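Local coordinates for phosphinothricin N-acetyltransferase (PDB 5DWM), which acetylates the amino group of phosphinothricin with acetyl-CoA as donor, as a member of the GNAT family of acetyltransferases, at the interface of chains A and B. Numbering follows the deposited sequence. Chains: chain A/B, Phosphinothricin N-acetyltransferase.

All three belong to one two-fold symmetric interface. Contact 1 spans the axis and is its own twin; contacts 2 and 3 recur with the chains exchanged. Between C-alpha centres, contacts 1 and 3 lie about 10 Å apart, contacts 1 and 2 about 20 Å, contacts 2 and 3 about 17 Å. Contacts 1 and 3 share A:Ile153 and strands 148-153 and 162-172. The segment after strand 70-79, with 3-10 helix 84-86, comes from chain A in contact 2 and mainly from chain B in contact 3. Backbone pairing, charged stacking and a cross-chain charged pair are consistent with a dimer, though the structure alone does not show one in solution.

Contact 1: the interface of chains A and B. Residues chain A 150-153, 168; chain B 150-153, 168.
In A:Leu168 and B:Leu168 chi1 is -54° and -57°. CG therefore lies anti to the carbonyl carbon, and each isobutyl group is sent towards its twin. The two side chains meet tip to tip. Their CD1 methyls are 3.3 Å apart, tighter than a usual van der Waals contact. Beside this pair, strands 148-153 of the two chains join in an antiparallel bridge centred on A:Gly151 and B:Gly151. The backbone N of B:Arg152 donates to the carbonyl O of A:Cys150 over 2.9 Å. The twin bond runs from A:Arg152 N to B:Cys150 O, also at 2.9 Å. Both are fairly straight, the donor tilted out of the carbonyl plane. Between them the CA atoms of A:Gly151 and B:Gly151 face each other at 3.6 Å, with no side chain to part the strands. A:Cys150 adds its CB, 3.3 Å from the carbonyl O of B:Arg152. SG of A:Cys150 stands between backbone N and carbonyl carbon (chi1 64°), 4.4 Å from CG1 of B:Ile153. B:Cys150 mirrors the CB contact. The paired backbone bonds help set the register, and the leucine methyls touch on one side of the bridge. The site probably joins the two subunits of a dimer through their strands 148-153.

Contact 2: the interface of chains A and B. Residues chain A 83-85; chain B 38-39, 51.
A:Ala85 sets its methyl against the base of the B:Tyr38 side chain, with CB 3.6 Å from CB. Next to it, the A:Arg83 stem runs alongside B:Glu39, both pointing the same way, with CD 3.6 Å from CG. A:Arg83 bends at chi2, -49°, to follow the glutamate. The backbone N of A:Ala85 donates to B:Tyr38 O at 3.0 Å, in the carbonyl plane. Farther out, the A:Arg83 guanidinium lies over the B:Glu39 carboxylate, their planes 21° apart, with OE2 towards the rim of one face. A:Arg83 NH1 and B:Glu39 OE2 are 3.9 Å apart, a long salt bridge made face to face. B:Arg51 comes from the opposite direction; the two guanidinium groups stack, planes 21° apart, with A:Arg83 NH2 over the centre of the B:Arg51 group, 3.5 Å from B:Arg51 CZ. B:Arg51 grips B:Glu39 end-on within its own chain, through NH1 to OE1 and NH2 to OE2, each 2.9 Å. This carboxylate probably eases the closeness of the two arginines. At the rim, water 1 links A:Arg83 NH1 with B:Arg51 NH2. A:Arg83 lies in the loop just before the 3-10 helix 84-86 and A:Ala85 within it; B:Tyr38 and B:Glu39 are loop, and B:Arg51 is in helix 45-58.

Contact 3: the interface of chains A and B. Residues chain A 80, 91, 128, 153, 166; chain B 80-81, 86.
B:Arg81 reaches across to A:Glu91 and forms the tight part of the contact. The two side chains come from opposite directions, guanidinium and carboxylate nearly coplanar, 7° apart. B:Arg81 NH2 donates to A:Glu91 OE1 at 2.6 Å, and B:Arg81 NH1 to A:Glu91 OE2 at 3.0 Å, on the syn side of each oxygen. With two nitrogens each bonded to its own oxygen, the pair should resist rotation of the guanidinium. A:Glu91 is extended, CG anti to the backbone N (chi1 -179°), which carries its carboxylate out to the arginine. The A:Phe80 side chain crosses the arginine at about a right angle, ring and guanidinium planes 41° apart. In their own chain, B:Phe80 and B:Tyr86 each turn a face to the arginine stem, at CG and CB respectively, and probably help position it. A:Val128 CG1 is 3.8 Å from B:Arg81 NH1. The other side is looser. B:Phe80 CZ stays 4.3 Å from A:Ile153 CD1. B:Tyr86 OH and A:Thr166 OG1 are joined through water 2, 2.7 Å from each. A:Phe80, B:Phe80 and B:Arg81 lie in loops after strand 70-79, and B:Tyr86 ends the 3-10 helix 84-86. The chain B residues face strands 89-96, 124-129, 148-153 and 162-172 of chain A, the last mainly through water 2.

Contact 1: the interface of chains A and B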
loop_
_atom_site.group_PDB
_atom_site.type_symbol
_atom_site.label_atom_id
_atom_site.label_comp_id
_atom_site.label_asym_id
_atom_site.label_seq_id
_atom_site.Cartn_x
_atom_site.Cartn_y
_atom_site.Cartn_z
ATOM N N CYS A 150 5.975 -12.455 2.475
ATOM C CA CYS A 150 4.553 -12.520 2.186
ATOM C C CYS A 150 4.186 -11.889 0.850
ATOM O O CYS A 150 3.001 -11.643 0.609
ATOM C CB CYS A 150 3.708 -11.936 3.336
ATOM S SG CYS A 150 3.935 -10.177 3.665
ATOM N N GLY A 151 5.148 -11.621 -0.022
ATOM C CA GLY A 151 4.798 -11.198 -1.365
ATOM C C GLY A 151 5.945 -10.513 -2.067
ATOM O O GLY A 151 6.953 -10.141 -1.468
ATOM N N ARG A 152 5.763 -10.339 -3.375
ATOM C CA ARG A 152 6.744 -9.643 -4.202
ATOM C C ARG A 152 5.991 -9.056 -5.384
ATOM O O ARG A 152 5.492 -9.805 -6.235
ATOM C CB ARG A 152 7.841 -10.592 -4.674
ATOM C CG ARG A 152 8.941 -9.899 -5.458
ATOM C CD ARG A 152 10.192 -10.770 -5.504
ATOM N NE ARG A 152 11.252 -10.196 -6.329
ATOM C CZ ARG A 152 12.552 -10.370 -6.105
ATOM N NH1 ARG A 152 12.968 -11.092 -5.070
ATOM N NH2 ARG A 152 13.443 -9.815 -6.913
ATOM N N ILE A 153 5.888 -7.730 -5.429
ATOM C CA ILE A 153 5.252 -7.048 -6.555
ATOM C C ILE A 153 6.365 -6.753 -7.550
ATOM O O ILE A 153 7.210 -5.889 -7.308
ATOM C CB ILE A 153 4.535 -5.757 -6.137
ATOM C CG1 ILE A 153 3.555 -5.995 -4.992
ATOM C CG2 ILE A 153 3.831 -5.127 -7.350
ATOM C CD1 ILE A 153 3.003 -4.687 -4.408
ATOM N N LEU A 168 7.580 -7.862 0.112
ATOM C CA LEU A 168 6.747 -7.685 1.297
ATOM C C LEU A 168 7.068 -8.760 2.329
ATOM O O LEU A 168 7.204 -9.941 1.985
ATOM C CB LEU A 168 5.262 -7.771 0.936
ATOM C CG LEU A 168 4.821 -6.822 -0.174
ATOM C CD1 LEU A 168 3.486 -7.275 -0.666
ATOM C CD2 LEU A 168 4.733 -5.415 0.353
ATOM N N CYS B 150 0.817 -12.561 -6.428
ATOM C CA CYS B 150 2.086 -11.948 -6.056
ATOM C C CYS B 150 2.169 -11.621 -4.566
ATOM O O CYS B 150 3.046 -10.847 -4.156
ATOM C CB CYS B 150 2.394 -10.711 -6.912
ATOM S SG CYS B 150 1.258 -9.319 -6.752
ATOM N N GLY B 151 1.296 -12.179 -3.744
ATOM C CA GLY B 151 1.469 -12.024 -2.312
ATOM C C GLY B 151 0.182 -12.244 -1.552
ATOM O O GLY B 151 -0.913 -12.322 -2.117
ATOM N N ARG B 152 0.338 -12.346 -0.234
ATOM C CA ARG B 152 -0.807 -12.474 0.664
ATOM C C ARG B 152 -0.383 -11.954 2.031
ATOM O O ARG B 152 0.483 -12.559 2.681
ATOM C CB ARG B 152 -1.276 -13.927 0.737
ATOM C CG ARG B 152 -2.469 -14.163 1.661
ATOM C CD ARG B 152 -3.078 -15.535 1.401
ATOM N NE ARG B 152 -4.209 -15.816 2.276
ATOM C CZ ARG B 152 -5.258 -16.553 1.923
ATOM N NH1 ARG B 152 -5.329 -17.074 0.701
ATOM N NH2 ARG B 152 -6.239 -16.761 2.787
ATOM N N ILE B 153 -0.961 -10.829 2.453
ATOM C CA ILE B 153 -0.684 -10.273 3.776
ATOM C C ILE B 153 -1.712 -10.886 4.717
ATOM O O ILE B 153 -2.904 -10.563 4.636
ATOM C CB ILE B 153 -0.772 -8.740 3.790
ATOM C CG1 ILE B 153 0.117 -8.125 2.706
ATOM C CG2 ILE B 153 -0.411 -8.187 5.178
ATOM C CD1 ILE B 153 -0.120 -6.642 2.495
ATOM N N LEU B 168 -2.807 -10.320 -3.027
ATOM C CA LEU B 168 -2.260 -9.418 -4.031
ATOM C C LEU B 168 -2.066 -10.162 -5.342
ATOM O O LEU B 168 -1.572 -11.292 -5.354
ATOM C CB LEU B 168 -0.911 -8.872 -3.567
ATOM C CG LEU B 168 -0.964 -8.157 -2.219
ATOM C CD1 LEU B 168 0.410 -8.099 -1.624
ATOM C CD2 LEU B 168 -1.530 -6.773 -2.393
#

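Contact 2: the interface of chains A and B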
loop_
_atom_site.group_PDB
_atom_site.type_symbol
_atom_site.label_atom_id
_atom_site.label_comp_id
_atom_site.label_asym_id
_atom_site.label_seq_id
_atom_site.Cartn_x
_atom_site.Cartn_y
_atom_site.Cartn_z
ATOM N N ARG A 83 -7.830 2.780 6.229
ATOM C CA ARG A 83 -9.219 2.398 6.454
ATOM C C ARG A 83 -9.337 1.568 7.738
ATOM O O ARG A 83 -8.403 0.852 8.110
ATOM C CB ARG A 83 -9.776 1.616 5.260
ATOM C CG ARG A 83 -9.766 2.377 3.923
ATOM C CD ARG A 83 -10.361 3.783 4.034
ATOM N NE ARG A 83 -10.447 4.433 2.725
ATOM C CZ ARG A 83 -10.683 5.731 2.537
ATOM N NH1 ARG A 83 -10.860 6.537 3.572
ATOM N NH2 ARG A 83 -10.734 6.223 1.308
ATOM N N PRO A 84 -10.484 1.644 8.430
ATOM C CA PRO A 84 -10.561 1.110 9.808
ATOM C C PRO A 84 -10.223 -0.365 9.993
ATOM O O PRO A 84 -9.648 -0.715 11.030
ATOM C CB PRO A 84 -11.994 1.454 10.236
ATOM C CG PRO A 84 -12.296 2.683 9.473
ATOM C CD PRO A 84 -11.648 2.496 8.122
ATOM N N ALA A 85 -10.565 -1.248 9.051
ATOM C CA ALA A 85 -10.233 -2.657 9.253
ATOM C C ALA A 85 -8.728 -2.898 9.307
ATOM O O ALA A 85 -8.301 -3.919 9.852
ATOM C CB ALA A 85 -10.880 -3.535 8.176
ATOM N N TYR B 38 -12.391 -2.460 3.237
ATOM C CA TYR B 38 -11.973 -2.409 4.631
ATOM C C TYR B 38 -12.514 -1.179 5.361
ATOM O O TYR B 38 -12.114 -0.921 6.499
ATOM C CB TYR B 38 -10.442 -2.507 4.751
ATOM C CG TYR B 38 -9.867 -3.910 4.633
ATOM C CD1 TYR B 38 -10.599 -4.957 4.073
ATOM C CD2 TYR B 38 -8.575 -4.182 5.073
ATOM C CE1 TYR B 38 -10.052 -6.235 3.948
ATOM C CE2 TYR B 38 -8.023 -5.453 4.963
ATOM C CZ TYR B 38 -8.762 -6.477 4.401
ATOM O OH TYR B 38 -8.226 -7.736 4.285
ATOM N N GLU B 39 -13.429 -0.426 4.746
ATOM C CA GLU B 39 -14.196 0.566 5.488
ATOM C C GLU B 39 -15.314 -0.110 6.273
ATOM O O GLU B 39 -15.769 -1.203 5.922
ATOM C CB GLU B 39 -14.773 1.626 4.545
ATOM C CG GLU B 39 -13.692 2.486 3.941
ATOM C CD GLU B 39 -14.234 3.716 3.257
ATOM O OE1 GLU B 39 -14.620 3.603 2.080
ATOM O OE2 GLU B 39 -14.278 4.794 3.898
ATOM N N ARG B 51 -14.065 11.759 -3.758
ATOM C CA ARG B 51 -13.069 10.740 -4.080
ATOM C C ARG B 51 -12.947 10.555 -5.585
ATOM O O ARG B 51 -11.836 10.493 -6.126
ATOM C CB ARG B 51 -13.440 9.410 -3.433
ATOM C CG ARG B 51 -13.404 9.417 -1.909
ATOM C CD ARG B 51 -13.853 8.074 -1.337
ATOM N NE ARG B 51 -13.903 8.109 0.123
ATOM C CZ ARG B 51 -14.132 7.052 0.896
ATOM N NH1 ARG B 51 -14.339 5.858 0.356
ATOM N NH2 ARG B 51 -14.158 7.195 2.216
HETATM O O HOH W 1 -12.282 9.319 3.438
#

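Contact 3: the interface of chains A and B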
loop_
_atom_site.group_PDB
_atom_site.type_symbol
_atom_site.label_atom_id
_atom_site.label_comp_id
_atom_site.label_asym_id
_atom_site.label_seq_id
_atom_site.Cartn_x
_atom_site.Cartn_y
_atom_site.Cartn_z
ATOM N N PHE A 80 0.005 1.032 7.020
ATOM C CA PHE A 80 0.062 0.588 5.629
ATOM C C PHE A 80 -1.010 1.293 4.807
ATOM O O PHE A 80 -0.713 1.940 3.792
ATOM C CB PHE A 80 -0.107 -0.935 5.562
ATOM C CG PHE A 80 -0.356 -1.462 4.179
ATOM C CD1 PHE A 80 0.628 -1.411 3.213
ATOM C CD2 PHE A 80 -1.594 -2.005 3.843
ATOM C CE1 PHE A 80 0.385 -1.895 1.924
ATOM C CE2 PHE A 80 -1.847 -2.488 2.569
ATOM C CZ PHE A 80 -0.855 -2.433 1.606
ATOM N N GLU A 91 3.303 -0.530 9.521
ATOM C CA GLU A 91 4.394 -0.696 8.571
ATOM C C GLU A 91 5.655 -0.057 9.142
ATOM O O GLU A 91 5.587 1.029 9.724
ATOM C CB GLU A 91 4.026 -0.018 7.241
ATOM C CG GLU A 91 5.093 -0.150 6.160
ATOM C CD GLU A 91 4.682 0.512 4.859
ATOM O OE1 GLU A 91 3.468 0.619 4.600
ATOM O OE2 GLU A 91 5.578 0.919 4.099
ATOM N N VAL A 128 7.666 -3.091 3.628
ATOM C CA VAL A 128 7.464 -2.900 2.196
ATOM C C VAL A 128 8.825 -2.488 1.653
ATOM O O VAL A 128 9.200 -1.313 1.713
ATOM C CB VAL A 128 6.395 -1.820 1.941
ATOM C CG1 VAL A 128 6.169 -1.630 0.439
ATOM C CG2 VAL A 128 5.091 -2.203 2.607
ATOM N N ILE A 153 5.888 -7.730 -5.429
ATOM C CA ILE A 153 5.252 -7.048 -6.555
ATOM C C ILE A 153 6.365 -6.753 -7.550
ATOM O O ILE A 153 7.210 -5.889 -7.308
ATOM C CB ILE A 153 4.535 -5.757 -6.137
ATOM C CG1 ILE A 153 3.555 -5.995 -4.992
ATOM C CG2 ILE A 153 3.831 -5.127 -7.350
ATOM C CD1 ILE A 153 3.003 -4.687 -4.408
ATOM N N THR A 166 9.096 -4.821 -5.325
ATOM C CA THR A 166 8.798 -4.581 -3.915
ATOM C C THR A 166 8.665 -5.926 -3.216
ATOM O O THR A 166 7.797 -6.724 -3.577
ATOM C CB THR A 166 7.477 -3.834 -3.771
ATOM O OG1 THR A 166 7.573 -2.551 -4.387
ATOM C CG2 THR A 166 7.116 -3.676 -2.290
ATOM N N PHE B 80 -1.286 2.733 -6.487
ATOM C CA PHE B 80 -0.998 1.958 -5.288
ATOM C C PHE B 80 -0.337 2.840 -4.230
ATOM O O PHE B 80 -0.817 2.937 -3.092
ATOM C CB PHE B 80 -0.090 0.782 -5.656
ATOM C CG PHE B 80 0.523 0.093 -4.467
ATOM C CD1 PHE B 80 -0.261 -0.655 -3.607
ATOM C CD2 PHE B 80 1.885 0.192 -4.221
ATOM C CE1 PHE B 80 0.299 -1.292 -2.520
ATOM C CE2 PHE B 80 2.456 -0.438 -3.130
ATOM C CZ PHE B 80 1.664 -1.180 -2.274
ATOM N N ARG B 81 0.769 3.497 -4.603
ATOM C CA ARG B 81 1.453 4.501 -3.798
ATOM C C ARG B 81 1.918 5.619 -4.726
ATOM O O ARG B 81 2.044 5.428 -5.936
ATOM C CB ARG B 81 2.612 3.884 -3.005
ATOM C CG ARG B 81 2.089 3.021 -1.874
ATOM C CD ARG B 81 3.145 2.482 -0.961
ATOM N NE ARG B 81 2.490 1.895 0.199
ATOM C CZ ARG B 81 3.113 1.504 1.305
ATOM N NH1 ARG B 81 4.427 1.626 1.415
ATOM N NH2 ARG B 81 2.412 0.990 2.299
ATOM N N TYR B 86 6.913 4.737 -8.440
ATOM C CA TYR B 86 5.720 3.908 -8.582
ATOM C C TYR B 86 4.801 4.359 -9.711
ATOM O O TYR B 86 3.714 3.796 -9.845
ATOM C CB TYR B 86 4.874 3.999 -7.308
ATOM C CG TYR B 86 5.337 3.241 -6.082
ATOM C CD1 TYR B 86 5.317 1.846 -6.044
ATOM C CD2 TYR B 86 5.688 3.925 -4.917
ATOM C CE1 TYR B 86 5.677 1.153 -4.896
ATOM C CE2 TYR B 86 6.046 3.234 -3.759
ATOM C CZ TYR B 86 6.034 1.847 -3.761
ATOM O OH TYR B 86 6.384 1.155 -2.621
HETATM O O HOH W 2 8.455 -0.635 -2.753
#